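PDB 6NCS: N-acetylneuraminic acid (Sialic acid) synthetase from Leptospira borgpetersenii serovar Hardjo-bovis, which probably catalyses the condensation of phosphoenolpyruvate with an N-acylmannosamine substrate to form a sialic acid, and binds a manganese ion. Local coordinates for residues A32-G37 / K80-G85; N41-M46 / L90-R95; M46-A51 / Q97-L102; V121-I126 / G144-L149. All blocks are in the same frame, centred on the assembly; numbering follows the deposited sequence.

Interaction 1: residues A32-G37 / K80-G85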
loop_
_atom_site.group_PDB
_atom_site.type_symbol
_atom_site.label_atom_id
_atom_site.label_comp_id
_atom_site.label_asym_id
_atom_site.label_seq_id
_atom_site.Cartn_x
_atom_site.Cartn_y
_atom_site.Cartn_z
ATOM N N ALA A 32 -4.053 -22.892 -9.621
ATOM C CA ALA A 32 -4.936 -24.050 -9.594
ATOM C C ALA A 32 -4.410 -25.102 -8.635
ATOM O O ALA A 32 -5.196 -25.846 -8.040
ATOM C CB ALA A 32 -5.087 -24.646 -10.993
ATOM N N GLY A 33 -3.093 -25.179 -8.493
ATOM C CA GLY A 33 -2.479 -26.017 -7.480
ATOM C C GLY A 33 -2.872 -27.464 -7.666
ATOM O O GLY A 33 -2.688 -28.044 -8.745
ATOM N N LEU A 34 -3.439 -28.046 -6.609
ATOM C CA LEU A 34 -3.925 -29.419 -6.621
ATOM C C LEU A 34 -5.443 -29.495 -6.534
ATOM O O LEU A 34 -5.992 -30.587 -6.366
ATOM C CB LEU A 34 -3.295 -30.203 -5.473
ATOM C CG LEU A 34 -1.767 -30.277 -5.540
ATOM C CD1 LEU A 34 -1.232 -31.247 -4.511
ATOM C CD2 LEU A 34 -1.324 -30.683 -6.929
ATOM N N ASN A 35 -6.133 -28.357 -6.651
ATOM C CA ASN A 35 -7.561 -28.307 -6.345
ATOM C C ASN A 35 -8.405 -29.106 -7.333
ATOM O O ASN A 35 -9.523 -29.512 -6.990
ATOM C CB ASN A 35 -8.008 -26.837 -6.283
ATOM C CG ASN A 35 -9.465 -26.684 -5.927
ATOM O OD1 ASN A 35 -10.307 -26.492 -6.797
ATOM N ND2 ASN A 35 -9.772 -26.769 -4.640
ATOM N N HIS A 36 -7.881 -29.395 -8.528
ATOM C CA HIS A 36 -8.601 -30.233 -9.482
ATOM C C HIS A 36 -8.637 -31.702 -9.068
ATOM O O HIS A 36 -9.414 -32.475 -9.636
ATOM C CB HIS A 36 -7.951 -30.114 -10.858
ATOM C CG HIS A 36 -6.470 -30.303 -10.819
ATOM N ND1 HIS A 36 -5.884 -31.530 -10.591
ATOM C CD2 HIS A 36 -5.454 -29.413 -10.913
ATOM C CE1 HIS A 36 -4.570 -31.396 -10.584
ATOM N NE2 HIS A 36 -4.281 -30.120 -10.779
ATOM N N GLY A 37 -7.799 -32.111 -8.118
ATOM C CA GLY A 37 -7.853 -33.476 -7.638
ATOM C C GLY A 37 -7.425 -34.528 -8.631
ATOM O O GLY A 37 -7.703 -35.715 -8.421
ATOM N N LYS A 80 -1.421 -37.983 -4.161
ATOM C CA LYS A 80 -1.222 -38.941 -5.247
ATOM C C LYS A 80 -2.258 -38.820 -6.362
ATOM O O LYS A 80 -1.860 -38.819 -7.539
ATOM C CB LYS A 80 -1.197 -40.366 -4.678
ATOM C CG LYS A 80 -0.592 -41.372 -5.631
ATOM C CD LYS A 80 0.741 -40.839 -6.115
ATOM C CE LYS A 80 1.643 -41.915 -6.654
ATOM N NZ LYS A 80 3.013 -41.377 -6.883
ATOM N N PRO A 81 -3.567 -38.711 -6.087
ATOM C CA PRO A 81 -4.535 -38.639 -7.194
ATOM C C PRO A 81 -4.412 -37.393 -8.044
ATOM O O PRO A 81 -4.868 -37.412 -9.189
ATOM C CB PRO A 81 -5.896 -38.679 -6.482
ATOM C CG PRO A 81 -5.622 -39.326 -5.191
ATOM C CD PRO A 81 -4.255 -38.873 -4.793
ATOM N N ALA A 82 -3.833 -36.316 -7.527
ATOM C CA ALA A 82 -3.770 -35.052 -8.247
ATOM C C ALA A 82 -2.530 -34.927 -9.118
ATOM O O ALA A 82 -2.314 -33.868 -9.711
ATOM C CB ALA A 82 -3.830 -33.882 -7.257
ATOM N N GLU A 83 -1.714 -35.976 -9.222
ATOM C CA GLU A 83 -0.550 -35.914 -10.094
ATOM C C GLU A 83 -0.989 -35.844 -11.550
ATOM O O GLU A 83 -1.857 -36.609 -11.983
ATOM C CB GLU A 83 0.348 -37.131 -9.880
ATOM C CG GLU A 83 1.158 -37.095 -8.593
ATOM C CD GLU A 83 2.168 -38.228 -8.498
ATOM O OE1 GLU A 83 2.532 -38.791 -9.551
ATOM O OE2 GLU A 83 2.598 -38.557 -7.369
ATOM N N PHE A 84 -0.393 -34.926 -12.301
ATOM C CA PHE A 84 -0.517 -34.885 -13.750
ATOM C C PHE A 84 0.833 -35.182 -14.386
ATOM O O PHE A 84 1.884 -34.903 -13.806
ATOM C CB PHE A 84 -1.005 -33.521 -14.240
ATOM C CG PHE A 84 -2.491 -33.322 -14.117
ATOM C CD1 PHE A 84 -3.364 -34.393 -14.240
ATOM C CD2 PHE A 84 -3.012 -32.057 -13.891
ATOM C CE1 PHE A 84 -4.730 -34.206 -14.126
ATOM C CE2 PHE A 84 -4.379 -31.867 -13.790
ATOM C CZ PHE A 84 -5.236 -32.941 -13.902
ATOM N N GLY A 85 0.798 -35.732 -15.591
ATOM C CA GLY A 85 2.025 -35.986 -16.311
ATOM C C GLY A 85 2.094 -35.218 -17.610
ATOM O O GLY A 85 1.215 -34.402 -17.899
#
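The imidazole of H36 and the phenyl ring of F84 reach toward each other tip to tip and overlap as an offset stack, with centroids 4.4 Å apart and planes 18° from parallel. The overlap is partial: F84 CE2 lies over the rim of one imidazole face, 3.2 Å from H36 CE1, and F84 CZ sits 3.7 Å from H36 ND1. On the opposite imidazole face lies L34 CA, also displaced toward the rim. The edge of the ring meets a third group, the carbonyl oxygen of A82, which lies in the imidazole plane 3.5 Å from H36 CE1. H36 CB points toward loop 80-85, and with CG between the backbone N and the carbonyl carbon (chi1 50°), the crowded position, the ring sits beside F84. H36 ND1 is held by the backbone N of G38. These contacts belong to the end of strand 27-33 in the TIM barrel of the NeuB family, where a type II' turn from A32 to N35 and a type I turn from L34 to G37 lead the chain out of the strand toward helix 40-52. The second segment is the loop between helices 73-79 and 86-98. Its A82 CB points at the double turn, 4.1 Å from L34 CD2 and 3.9 Å from G37 C. P81 borders this packing, with CB near G37 O. L34 also touches Y63, and its side chain lies about 9 Å from the bound manganese. Within the loop, K80 NZ forms a salt bridge of 2.9 Å with E83 OE2, while E66 gives K80 a second carboxylate partner.

Interaction 2: residues N41-M46 / L90-R95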
loop_
_atom_site.group_PDB
_atom_site.type_symbol
_atom_site.label_atom_id
_atom_site.label_comp_id
_atom_site.label_asym_id
_atom_site.label_seq_id
_atom_site.Cartn_x
_atom_site.Cartn_y
_atom_site.Cartn_z
ATOM N N ASN A 41 -10.781 -33.080 -16.771
ATOM C CA ASN A 41 -11.856 -32.212 -17.247
ATOM C C ASN A 41 -12.090 -31.047 -16.307
ATOM O O ASN A 41 -12.446 -29.950 -16.754
ATOM C CB ASN A 41 -13.142 -33.010 -17.429
ATOM C CG ASN A 41 -13.068 -33.938 -18.605
ATOM O OD1 ASN A 41 -12.232 -33.751 -19.488
ATOM N ND2 ASN A 41 -13.929 -34.953 -18.629
ATOM N N LEU A 42 -11.896 -31.256 -15.006
ATOM C CA LEU A 42 -12.041 -30.153 -14.066
ATOM C C LEU A 42 -10.919 -29.143 -14.241
ATOM O O LEU A 42 -11.154 -27.927 -14.197
ATOM C CB LEU A 42 -12.081 -30.686 -12.631
ATOM C CG LEU A 42 -12.281 -29.650 -11.526
ATOM C CD1 LEU A 42 -13.494 -28.766 -11.814
ATOM C CD2 LEU A 42 -12.445 -30.354 -10.170
ATOM N N ALA A 43 -9.692 -29.626 -14.455
ATOM C CA ALA A 43 -8.578 -28.718 -14.706
ATOM C C ALA A 43 -8.809 -27.898 -15.969
ATOM O O ALA A 43 -8.492 -26.708 -16.005
ATOM C CB ALA A 43 -7.268 -29.507 -14.807
ATOM N N LEU A 44 -9.359 -28.520 -17.019
ATOM C CA LEU A 44 -9.675 -27.780 -18.237
ATOM C C LEU A 44 -10.737 -26.719 -17.973
ATOM O O LEU A 44 -10.638 -25.587 -18.469
ATOM C CB LEU A 44 -10.135 -28.748 -19.334
ATOM C CG LEU A 44 -9.050 -29.666 -19.886
ATOM C CD1 LEU A 44 -9.656 -30.781 -20.744
ATOM C CD2 LEU A 44 -8.043 -28.875 -20.694
ATOM N N ARG A 45 -11.756 -27.067 -17.181
ATOM C CA ARG A 45 -12.767 -26.093 -16.790
ATOM C C ARG A 45 -12.154 -24.949 -15.996
ATOM O O ARG A 45 -12.561 -23.790 -16.145
ATOM C CB ARG A 45 -13.862 -26.778 -15.967
ATOM C CG ARG A 45 -14.881 -25.824 -15.385
ATOM C CD ARG A 45 -15.924 -26.560 -14.559
ATOM N NE ARG A 45 -16.799 -25.626 -13.864
ATOM C CZ ARG A 45 -17.563 -25.948 -12.830
ATOM N NH1 ARG A 45 -17.558 -27.194 -12.362
ATOM N NH2 ARG A 45 -18.329 -25.025 -12.264
ATOM N N MET A 46 -11.173 -25.255 -15.145
ATOM C CA MET A 46 -10.521 -24.199 -14.375
ATOM C C MET A 46 -9.826 -23.210 -15.301
ATOM O O MET A 46 -9.873 -21.992 -15.072
ATOM C CB MET A 46 -9.534 -24.816 -13.379
ATOM C CG MET A 46 -10.212 -25.645 -12.293
ATOM S SD MET A 46 -9.017 -26.431 -11.176
ATOM C CE MET A 46 -8.551 -25.032 -10.137
ATOM N N LEU A 90 0.319 -31.174 -21.520
ATOM C CA LEU A 90 0.216 -30.743 -22.912
ATOM C C LEU A 90 -1.208 -30.332 -23.267
ATOM O O LEU A 90 -1.415 -29.327 -23.955
ATOM C CB LEU A 90 0.687 -31.849 -23.853
ATOM C CG LEU A 90 2.186 -31.974 -24.122
ATOM C CD1 LEU A 90 2.466 -33.216 -24.937
ATOM C CD2 LEU A 90 2.714 -30.723 -24.833
ATOM N N LEU A 91 -2.201 -31.107 -22.817
ATOM C CA LEU A 91 -3.597 -30.739 -23.046
ATOM C C LEU A 91 -3.965 -29.453 -22.315
ATOM O O LEU A 91 -4.706 -28.621 -22.848
ATOM C CB LEU A 91 -4.512 -31.874 -22.602
ATOM C CG LEU A 91 -4.431 -33.139 -23.451
ATOM C CD1 LEU A 91 -5.201 -34.275 -22.795
ATOM C CD2 LEU A 91 -4.973 -32.831 -24.833
ATOM N N LEU A 92 -3.470 -29.277 -21.087
ATOM C CA LEU A 92 -3.742 -28.046 -20.348
ATOM C C LEU A 92 -3.059 -26.843 -20.991
ATOM O O LEU A 92 -3.649 -25.758 -21.071
ATOM C CB LEU A 92 -3.297 -28.189 -18.895
ATOM C CG LEU A 92 -4.038 -29.277 -18.103
ATOM C CD1 LEU A 92 -3.432 -29.408 -16.702
ATOM C CD2 LEU A 92 -5.527 -28.978 -18.015
ATOM N N LYS A 93 -1.820 -27.010 -21.456
ATOM C CA LYS A 93 -1.151 -25.918 -22.156
ATOM C C LYS A 93 -1.899 -25.544 -23.436
ATOM O O LYS A 93 -2.022 -24.357 -23.773
ATOM C CB LYS A 93 0.295 -26.310 -22.460
ATOM C CG LYS A 93 1.136 -25.208 -23.087
ATOM C CD LYS A 93 2.616 -25.580 -23.038
ATOM C CE LYS A 93 3.487 -24.569 -23.780
ATOM N NZ LYS A 93 3.331 -24.664 -25.251
ATOM N N GLU A 94 -2.420 -26.545 -24.147
ATOM C CA GLU A 94 -3.128 -26.280 -25.396
ATOM C C GLU A 94 -4.422 -25.516 -25.144
ATOM O O GLU A 94 -4.730 -24.551 -25.855
ATOM C CB GLU A 94 -3.411 -27.595 -26.124
ATOM C CG GLU A 94 -4.562 -27.528 -27.126
ATOM C CD GLU A 94 -4.899 -28.884 -27.734
ATOM O OE1 GLU A 94 -4.334 -29.224 -28.796
ATOM O OE2 GLU A 94 -5.725 -29.615 -27.144
ATOM N N ARG A 95 -5.192 -25.932 -24.138
ATOM C CA ARG A 95 -6.416 -25.209 -23.802
ATOM C C ARG A 95 -6.103 -23.788 -23.358
ATOM O O ARG A 95 -6.834 -22.846 -23.693
ATOM C CB ARG A 95 -7.192 -25.941 -22.705
ATOM C CG ARG A 95 -8.411 -25.166 -22.186
ATOM C CD ARG A 95 -9.530 -25.103 -23.220
ATOM N NE ARG A 95 -10.029 -26.436 -23.509
ATOM C CZ ARG A 95 -10.979 -27.049 -22.811
ATOM N NH1 ARG A 95 -11.557 -26.434 -21.791
ATOM N NH2 ARG A 95 -11.356 -28.279 -23.137
#
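A43 is the first residue of helix segment 41-46 to meet helix segment 90-95, its CB lying 3.7 Å from CD2 of L92. F60 of strand 57-62 touches both side chains, so this part of the contact faces the barrel wall. L44 follows and contributes the largest share of any residue. Its CG is anti to the carbonyl carbon (chi1 -69°), and CD2 extends between two partners, 3.7 Å from L92 CD2 and 3.7 Å from R95 CB. The leucines L44 and L92 cross obliquely, whereas L44 and R95 cross at about a right angle. R95 bends at chi2 and chi3, and its guanidinium is laid against the leucine: L44 CD2 stands 4.0 Å above the centre of one face, L44 CB is 3.7 Å from R95 NH1, and L44 CD1 is 3.9 Å from R95 NH2. The carbonyl oxygen of L44 is 3.5 Å from R95 NH1 but is not bonded to it. R45, next in sequence, points away and pairs with E49. The two segments run in nearly the same direction, at a signed crossing angle of -24° with their axes 9.9 Å apart at closest approach, as expected of neighbouring outer helices of a TIM barrel. Across the segments the contact is van der Waals packing: the methyls of A43 and L92 lie on the strand side, next to F60, while the guanidinium of R95 lies on L44. The charge of R95 is met outside this pairing by D48, which binds NH1 in a salt bridge, consistent with fixing the guanidinium over L44.

Interaction 3: residues M46-A51 / Q97-L102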
loop_
_atom_site.group_PDB
_atom_site.type_symbol
_atom_site.label_atom_id
_atom_site.label_comp_id
_atom_site.label_asym_id
_atom_site.label_seq_id
_atom_site.Cartn_x
_atom_site.Cartn_y
_atom_site.Cartn_z
ATOM N N MET A 46 -11.173 -25.255 -15.145
ATOM C CA MET A 46 -10.521 -24.199 -14.375
ATOM C C MET A 46 -9.826 -23.210 -15.301
ATOM O O MET A 46 -9.873 -21.992 -15.072
ATOM C CB MET A 46 -9.534 -24.816 -13.379
ATOM C CG MET A 46 -10.212 -25.645 -12.293
ATOM S SD MET A 46 -9.017 -26.431 -11.176
ATOM C CE MET A 46 -8.551 -25.032 -10.137
ATOM N N ILE A 47 -9.207 -23.717 -16.371
ATOM C CA ILE A 47 -8.569 -22.838 -17.350
ATOM C C ILE A 47 -9.606 -21.934 -18.004
ATOM O O ILE A 47 -9.416 -20.715 -18.104
ATOM C CB ILE A 47 -7.822 -23.659 -18.412
ATOM C CG1 ILE A 47 -6.649 -24.436 -17.811
ATOM C CG2 ILE A 47 -7.339 -22.740 -19.529
ATOM C CD1 ILE A 47 -6.045 -25.447 -18.802
ATOM N N ASP A 48 -10.697 -22.527 -18.503
ATOM C CA ASP A 48 -11.746 -21.740 -19.154
ATOM C C ASP A 48 -12.217 -20.597 -18.267
ATOM O O ASP A 48 -12.317 -19.445 -18.712
ATOM C CB ASP A 48 -12.948 -22.623 -19.504
ATOM C CG ASP A 48 -12.624 -23.712 -20.509
ATOM O OD1 ASP A 48 -11.547 -23.682 -21.136
ATOM O OD2 ASP A 48 -13.477 -24.612 -20.667
ATOM N N GLU A 49 -12.523 -20.895 -17.000
ATOM C CA GLU A 49 -13.126 -19.876 -16.156
ATOM C C GLU A 49 -12.098 -18.873 -15.641
ATOM O O GLU A 49 -12.453 -17.717 -15.364
ATOM C CB GLU A 49 -13.897 -20.549 -15.017
ATOM C CG GLU A 49 -14.995 -21.449 -15.578
ATOM C CD GLU A 49 -16.060 -21.844 -14.572
ATOM O OE1 GLU A 49 -16.236 -21.135 -13.563
ATOM O OE2 GLU A 49 -16.737 -22.869 -14.804
ATOM N N ALA A 50 -10.830 -19.282 -15.528
ATOM C CA ALA A 50 -9.767 -18.329 -15.200
ATOM C C ALA A 50 -9.527 -17.367 -16.350
ATOM O O ALA A 50 -9.238 -16.183 -16.131
ATOM C CB ALA A 50 -8.469 -19.066 -14.861
ATOM N N ALA A 51 -9.620 -17.859 -17.584
ATOM C CA ALA A 51 -9.477 -16.968 -18.726
ATOM C C ALA A 51 -10.648 -16.003 -18.795
ATOM O O ALA A 51 -10.467 -14.812 -19.075
ATOM C CB ALA A 51 -9.344 -17.783 -20.016
ATOM N N GLN A 97 -3.561 -21.886 -24.336
ATOM C CA GLN A 97 -3.258 -21.073 -25.510
ATOM C C GLN A 97 -4.531 -20.708 -26.262
ATOM O O GLN A 97 -4.678 -19.574 -26.733
ATOM C CB GLN A 97 -2.277 -21.809 -26.424
ATOM C CG GLN A 97 -0.987 -22.175 -25.720
ATOM C CD GLN A 97 0.104 -22.634 -26.659
ATOM O OE1 GLN A 97 0.929 -23.469 -26.293
ATOM N NE2 GLN A 97 0.131 -22.078 -27.862
ATOM N N LYS A 98 -5.462 -21.658 -26.376
ATOM C CA LYS A 98 -6.722 -21.411 -27.071
ATOM C C LYS A 98 -7.542 -20.328 -26.382
ATOM O O LYS A 98 -8.236 -19.550 -27.047
ATOM C CB LYS A 98 -7.519 -22.716 -27.155
ATOM C CG LYS A 98 -8.930 -22.588 -27.710
ATOM C CD LYS A 98 -9.529 -23.969 -27.960
ATOM C CE LYS A 98 -11.042 -23.917 -28.092
ATOM N NZ LYS A 98 -11.740 -24.149 -26.790
ATOM N N LYS A 99 -7.475 -20.261 -25.057
ATOM C CA LYS A 99 -8.249 -19.303 -24.277
ATOM C C LYS A 99 -7.469 -18.032 -23.956
ATOM O O LYS A 99 -7.965 -17.191 -23.200
ATOM C CB LYS A 99 -8.746 -19.964 -22.989
ATOM C CG LYS A 99 -9.773 -21.083 -23.212
ATOM C CD LYS A 99 -10.890 -20.628 -24.128
ATOM C CE LYS A 99 -12.048 -21.611 -24.134
ATOM N NZ LYS A 99 -13.110 -21.204 -23.168
ATOM N N ASN A 100 -6.260 -17.887 -24.508
ATOM C CA ASN A 100 -5.436 -16.691 -24.324
ATOM C C ASN A 100 -5.138 -16.422 -22.850
ATOM O O ASN A 100 -5.261 -15.296 -22.371
ATOM C CB ASN A 100 -6.093 -15.464 -24.962
ATOM C CG ASN A 100 -6.272 -15.606 -26.451
ATOM O OD1 ASN A 100 -5.359 -16.033 -27.157
ATOM N ND2 ASN A 100 -7.454 -15.256 -26.939
ATOM N N ILE A 101 -4.745 -17.466 -22.125
ATOM C CA ILE A 101 -4.240 -17.308 -20.770
ATOM C C ILE A 101 -2.921 -18.064 -20.713
ATOM O O ILE A 101 -2.757 -19.086 -21.387
ATOM C CB ILE A 101 -5.249 -17.800 -19.704
ATOM C CG1 ILE A 101 -4.723 -17.532 -18.288
ATOM C CG2 ILE A 101 -5.593 -19.272 -19.894
ATOM C CD1 ILE A 101 -5.778 -17.693 -17.185
ATOM N N LEU A 102 -1.950 -17.525 -19.984
ATOM C CA LEU A 102 -0.644 -18.178 -19.929
ATOM C C LEU A 102 -0.697 -19.415 -19.030
ATOM O O LEU A 102 -1.248 -19.369 -17.931
ATOM C CB LEU A 102 0.411 -17.189 -19.438
ATOM C CG LEU A 102 1.862 -17.663 -19.368
ATOM C CD1 LEU A 102 2.230 -18.492 -20.587
ATOM C CD2 LEU A 102 2.768 -16.447 -19.263
HETATM O O HOH W 1 -12.855 -19.081 -21.422
#
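I101 packs its two branches against the helix segment 46-51, at the point where helix 86-98 of the TIM barrel gives way to strand 102-107. Its CD1 reaches A50 CB at 3.8 Å. The other branch, CG2, meets I47 CG2 at 3.9 Å and A51 CB at 4.0 Å. CG1 is anti to the backbone N (chi1 -176°), and CG2 takes the position between N and the carbonyl carbon; CD1 and CG2 thus touch different helix residues. A51 CB also touches K99, 3.7 Å from its CB and 3.5 Å from its carbonyl oxygen. Beyond this apolar patch the K99 chain, bent at chi2 and chi4, crosses D48 and forms a long salt bridge of 3.6 Å between NZ and D48 OD1. The stronger partner of that carboxylate is R95, one turn back on helix 86-98. A Schellman motif ends the helix just before I101, consistent with the turn that faces it to 46-51: N100 has positive phi, I101 N bonds S96 O and N100 N bonds Q97 O. I58 of strand 57-62 lies against I47 and A50 from the barrel side. One water completes the polar rim, donating to D48 O and accepting from K99 NZ, at 2.8 Å in each case.

Interaction 4: residues V121-I126 / G144-L149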
loop_
_atom_site.group_PDB
_atom_site.type_symbol
_atom_site.label_atom_id
_atom_site.label_comp_id
_atom_site.label_asym_id
_atom_site.label_seq_id
_atom_site.Cartn_x
_atom_site.Cartn_y
_atom_site.Cartn_z
ATOM N N VAL A 121 7.092 -24.565 -21.783
ATOM C CA VAL A 121 6.733 -23.485 -20.870
ATOM C C VAL A 121 7.835 -22.430 -20.897
ATOM O O VAL A 121 9.010 -22.733 -21.130
ATOM C CB VAL A 121 6.482 -23.984 -19.432
ATOM C CG1 VAL A 121 5.514 -25.169 -19.438
ATOM C CG2 VAL A 121 7.803 -24.331 -18.741
ATOM N N GLU A 122 7.446 -21.172 -20.684
ATOM C CA GLU A 122 8.399 -20.070 -20.684
ATOM C C GLU A 122 8.672 -19.515 -19.297
ATOM O O GLU A 122 9.611 -18.725 -19.147
ATOM C CB GLU A 122 7.908 -18.931 -21.597
ATOM C CG GLU A 122 7.917 -19.279 -23.094
ATOM C CD GLU A 122 9.310 -19.595 -23.644
ATOM O OE1 GLU A 122 10.321 -19.136 -23.063
ATOM O OE2 GLU A 122 9.392 -20.308 -24.671
ATOM N N ILE A 123 7.880 -19.902 -18.297
ATOM C CA ILE A 123 8.022 -19.457 -16.914
ATOM C C ILE A 123 7.999 -20.675 -16.006
ATOM O O ILE A 123 7.184 -21.585 -16.199
ATOM C CB ILE A 123 6.890 -18.496 -16.487
ATOM C CG1 ILE A 123 6.790 -17.294 -17.406
ATOM C CG2 ILE A 123 7.114 -18.004 -15.055
ATOM C CD1 ILE A 123 5.755 -16.289 -16.918
ATOM N N LEU A 124 8.859 -20.670 -14.988
ATOM C CA LEU A 124 8.834 -21.664 -13.923
ATOM C C LEU A 124 8.514 -20.982 -12.598
ATOM O O LEU A 124 9.053 -19.912 -12.293
ATOM C CB LEU A 124 10.185 -22.387 -13.799
ATOM C CG LEU A 124 10.731 -23.154 -14.999
ATOM C CD1 LEU A 124 12.178 -23.529 -14.734
ATOM C CD2 LEU A 124 9.895 -24.401 -15.238
ATOM N N LYS A 125 7.649 -21.600 -11.801
ATOM C CA LYS A 125 7.457 -21.186 -10.418
ATOM C C LYS A 125 8.213 -22.144 -9.511
ATOM O O LYS A 125 8.172 -23.355 -9.723
ATOM C CB LYS A 125 5.969 -21.197 -10.047
ATOM C CG LYS A 125 5.689 -20.968 -8.574
ATOM C CD LYS A 125 5.927 -19.535 -8.188
ATOM C CE LYS A 125 5.937 -19.376 -6.671
ATOM N NZ LYS A 125 4.624 -19.719 -6.054
ATOM N N ILE A 126 8.899 -21.610 -8.498
ATOM C CA ILE A 126 9.540 -22.432 -7.475
ATOM C C ILE A 126 8.850 -22.141 -6.153
ATOM O O ILE A 126 8.778 -20.979 -5.725
ATOM C CB ILE A 126 11.049 -22.174 -7.372
ATOM C CG1 ILE A 126 11.743 -22.483 -8.698
ATOM C CG2 ILE A 126 11.648 -23.022 -6.251
ATOM C CD1 ILE A 126 11.673 -23.934 -9.107
ATOM N N GLY A 144 17.387 -21.148 -18.229
ATOM C CA GLY A 144 17.208 -19.934 -18.994
ATOM C C GLY A 144 15.794 -19.395 -19.010
ATOM O O GLY A 144 15.572 -18.293 -19.542
ATOM N N LEU A 145 14.829 -20.122 -18.449
ATOM C CA LEU A 145 13.455 -19.651 -18.430
ATOM C C LEU A 145 13.271 -18.566 -17.370
ATOM O O LEU A 145 14.118 -18.360 -16.498
ATOM C CB LEU A 145 12.495 -20.808 -18.145
ATOM C CG LEU A 145 12.611 -22.019 -19.068
ATOM C CD1 LEU A 145 11.564 -23.065 -18.671
ATOM C CD2 LEU A 145 12.438 -21.589 -20.514
ATOM N N ILE A 146 12.141 -17.866 -17.464
ATOM C CA ILE A 146 11.751 -16.924 -16.422
ATOM C C ILE A 146 11.430 -17.711 -15.165
ATOM O O ILE A 146 10.735 -18.728 -15.223
ATOM C CB ILE A 146 10.529 -16.104 -16.861
ATOM C CG1 ILE A 146 10.817 -15.329 -18.150
ATOM C CG2 ILE A 146 10.052 -15.181 -15.725
ATOM C CD1 ILE A 146 9.540 -14.921 -18.865
ATOM N N VAL A 147 11.923 -17.245 -14.018
ATOM C CA VAL A 147 11.739 -17.961 -12.761
ATOM C C VAL A 147 11.038 -17.038 -11.783
ATOM O O VAL A 147 11.496 -15.913 -11.548
ATOM C CB VAL A 147 13.068 -18.446 -12.164
ATOM C CG1 VAL A 147 12.793 -19.154 -10.837
ATOM C CG2 VAL A 147 13.792 -19.377 -13.131
ATOM N N ILE A 148 9.936 -17.518 -11.217
ATOM C CA ILE A 148 9.262 -16.857 -10.109
ATOM C C ILE A 148 9.519 -17.698 -8.869
ATOM O O ILE A 148 9.169 -18.883 -8.839
ATOM C CB ILE A 148 7.755 -16.715 -10.358
ATOM C CG1 ILE A 148 7.479 -15.970 -11.670
ATOM C CG2 ILE A 148 7.126 -16.012 -9.169
ATOM C CD1 ILE A 148 5.976 -15.884 -12.015
ATOM N N LEU A 149 10.141 -17.097 -7.855
ATOM C CA LEU A 149 10.428 -17.757 -6.585
ATOM C C LEU A 149 9.613 -17.093 -5.485
ATOM O O LEU A 149 9.560 -15.865 -5.420
ATOM C CB LEU A 149 11.917 -17.651 -6.254
ATOM C CG LEU A 149 12.396 -18.176 -4.897
ATOM C CD1 LEU A 149 12.252 -19.706 -4.811
ATOM C CD2 LEU A 149 13.840 -17.744 -4.657
#
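L124 makes two of the four backbone hydrogen bonds that join these parallel strands: its N donates to I146 O at 2.7 Å, and its O accepts from I148 N at 2.8 Å. I126 N continues the pattern to I148 O at 2.8 Å. All three are nearly straight, with the donors close to the C=O axis. At the start of the strands the bond from I146 N to E122 O is longer, 3.2 Å, and more bent, with an N-H...O angle of 149°. Side chains alternate between the two faces. On one, I123 CG1 meets I146 CD1, I123 CG2 meets I148 CD1, and K125 crosses I148 at about a right angle, its CD 3.4 Å from I148 O and close to I148 CG2. K125 CG, anti to the backbone N (chi1 172°), also lies near I148 O, and the chain then bends at chi2 and chi4; NZ makes a salt bridge with E229 and a hydrogen bond to a bound citrate. On the other face, L145 CD1 fits against L124 CG at 3.8 Å, and L149 CD1 lies 3.7 Å from I126 CG2, with helix 134-143 packed over L124, I126 and L149. This is a right-handed beta-alpha-beta unit of a TIM barrel: the helix covers the outer face, and the inner face carries the side chain of K125 about 7 Å from the side chains of the manganese ligands H210 and H231.

How the interactions relate
Following the chain from the N terminus, strand 27-33 leads through the turns of interaction 1 into helix 40-52, whose successive parts supply interactions 2 and 3. Their partners come in the same order, the loop before helix 86-98, that helix, and its C-terminal end, so the loops closed by the three contacts cross one another. Interactions 2 and 3 share M46, and F84 of interaction 1 packs on A43 of interaction 2. Interaction 4 comes later, closing a shorter loop in series with the others on the later beta-alpha-beta unit 123-126, 134-143, 146-150. It touches interaction 3 through L102 and I123, side chains of neighbouring barrel strands.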